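Local coordinates for SxtG (Microseira wollei, PDB 6U1R), which probably transfers an amidino group through an amidino-cysteine intermediate, as an amidinotransferase of the saxitoxin biosynthetic pathway, at residues A[182-187]-A[208-213]. Numbering follows the deposited sequence.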
# COMPACT_ATOMS: atom_id res chain seq x y z
N LYS A 182 3.18 0.37 2.74
CA LYS A 182 3.47 1.71 3.22
C LYS A 182 4.74 1.66 4.06
O LYS A 182 4.79 0.89 5.02
CB LYS A 182 2.30 2.28 4.04
CG LYS A 182 2.40 3.78 4.23
CD LYS A 182 1.05 4.40 4.52
CE LYS A 182 1.04 5.85 4.17
NZ LYS A 182 1.12 6.06 2.70
N PRO A 183 5.78 2.43 3.74
CA PRO A 183 7.05 2.27 4.45
C PRO A 183 6.97 2.79 5.87
O PRO A 183 6.16 3.65 6.21
CB PRO A 183 8.04 3.08 3.60
CG PRO A 183 7.19 4.14 2.94
CD PRO A 183 5.89 3.41 2.64
N GLN A 184 7.86 2.26 6.71
CA GLN A 184 7.96 2.66 8.11
C GLN A 184 8.64 4.02 8.26
O GLN A 184 8.29 4.80 9.16
CB GLN A 184 8.74 1.61 8.91
CG GLN A 184 8.09 0.24 8.96
CD GLN A 184 8.80 -0.74 9.88
OE1 GLN A 184 9.91 -1.21 9.59
NE2 GLN A 184 8.19 -1.02 11.01
N LEU A 185 9.64 4.28 7.41
CA LEU A 185 10.39 5.53 7.39
C LEU A 185 11.08 5.78 8.73
O LEU A 185 11.17 6.91 9.20
CB LEU A 185 9.50 6.70 6.97
CG LEU A 185 8.79 6.51 5.62
CD1 LEU A 185 8.03 7.79 5.18
CD2 LEU A 185 9.78 6.10 4.54
N PHE A 186 11.62 4.71 9.31
CA PHE A 186 12.55 4.84 10.42
C PHE A 186 13.79 5.62 10.00
O PHE A 186 14.13 5.75 8.81
CB PHE A 186 12.99 3.45 10.93
CG PHE A 186 11.91 2.65 11.62
CD1 PHE A 186 10.64 3.15 11.86
CD2 PHE A 186 12.20 1.35 12.04
CE1 PHE A 186 9.68 2.37 12.52
CE2 PHE A 186 11.25 0.59 12.70
CZ PHE A 186 10.00 1.10 12.94
N ASP A 187 14.53 6.10 11.01
CA ASP A 187 15.80 6.76 10.72
C ASP A 187 16.72 5.89 9.86
O ASP A 187 17.51 6.42 9.09
CB ASP A 187 16.52 7.14 12.02
CG ASP A 187 15.92 8.35 12.70
OD1 ASP A 187 15.03 9.03 12.14
OD2 ASP A 187 16.37 8.64 13.83
N THR A 208 18.76 4.86 2.00
CA THR A 208 19.49 3.62 2.19
C THR A 208 18.71 2.48 1.54
O THR A 208 17.75 2.71 0.78
CB THR A 208 19.69 3.33 3.68
OG1 THR A 208 18.41 3.02 4.26
CG2 THR A 208 20.30 4.52 4.39
N GLU A 209 19.09 1.24 1.86
CA GLU A 209 18.36 0.05 1.41
C GLU A 209 17.61 -0.63 2.55
O GLU A 209 17.41 -1.85 2.55
CB GLU A 209 19.32 -0.93 0.73
CG GLU A 209 19.93 -0.39 -0.57
CD GLU A 209 18.90 -0.08 -1.65
OE1 GLU A 209 17.88 -0.80 -1.72
OE2 GLU A 209 19.12 0.87 -2.44
N PHE A 210 17.16 0.15 3.54
CA PHE A 210 16.43 -0.42 4.67
C PHE A 210 15.08 -1.00 4.23
O PHE A 210 14.71 -2.10 4.65
CB PHE A 210 16.29 0.67 5.73
CG PHE A 210 15.28 0.38 6.80
CD1 PHE A 210 15.56 -0.54 7.80
CD2 PHE A 210 14.08 1.05 6.82
CE1 PHE A 210 14.63 -0.79 8.79
CE2 PHE A 210 13.15 0.80 7.80
CZ PHE A 210 13.43 -0.12 8.80
N GLU A 211 14.33 -0.29 3.39
CA GLU A 211 13.01 -0.75 2.97
C GLU A 211 12.68 -0.16 1.60
O GLU A 211 13.30 0.82 1.18
CB GLU A 211 11.93 -0.37 3.98
CG GLU A 211 11.62 1.10 3.98
CD GLU A 211 10.76 1.50 5.15
OE1 GLU A 211 9.93 0.69 5.62
OE2 GLU A 211 10.96 2.65 5.60
N PRO A 212 11.70 -0.73 0.90
CA PRO A 212 11.37 -0.23 -0.46
C PRO A 212 10.74 1.15 -0.42
O PRO A 212 9.71 1.35 0.22
CB PRO A 212 10.37 -1.27 -0.98
CG PRO A 212 10.51 -2.47 -0.12
CD PRO A 212 11.04 -2.01 1.20
N THR A 213 11.33 2.11 -1.16
CA THR A 213 10.73 3.42 -1.37
C THR A 213 10.94 3.85 -2.82
O THR A 213 12.00 3.59 -3.42
CB THR A 213 11.28 4.54 -0.43
OG1 THR A 213 12.70 4.69 -0.57
CG2 THR A 213 10.95 4.24 1.02
O HOH W 1 10.65 -1.63 7.00
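The rings of Phe186 and Phe210 lie near parallel but slid apart, 28° between planes and 5.9 Å between centroids, so that they barely overlap; their closest approach is Phe186 CD2 to Phe210 CZ at 3.8 Å. One face of Phe186 carries Gln184 CB, offset toward the rim, while Trp161 of the second subunit makes an edge-to-face pair with the same ring. The Gln184 amide runs nearly parallel to the Phe210 ring, with OE1 beside CZ, and Lys168 of the second subunit forms a cation-pi contact with Phe210. Next to the ring pair, the carboxylate of Glu211 grips two successive backbone amides. OE1 accepts from Gln184 N at 2.8 Å on its syn side, 29° out of the carboxylate plane; OE2 uses its syn lone pair for Leu185 N, also at 2.8 Å. Extended beyond CG, Glu211 reaches across to the segment 182-187, its CD lying 3.5 Å from Pro183 CB. A water donates to both Glu211 OE1 and Gln184 OE1, giving the buried carboxylate a third donor. A glutamate carboxylate accepting from two consecutive backbone amides ties together two parts of the long loop between strands 176-179 and 219-222 at the subunit interface, with the segment 208-213 leading directly to Asp215, the predicted active-site residue.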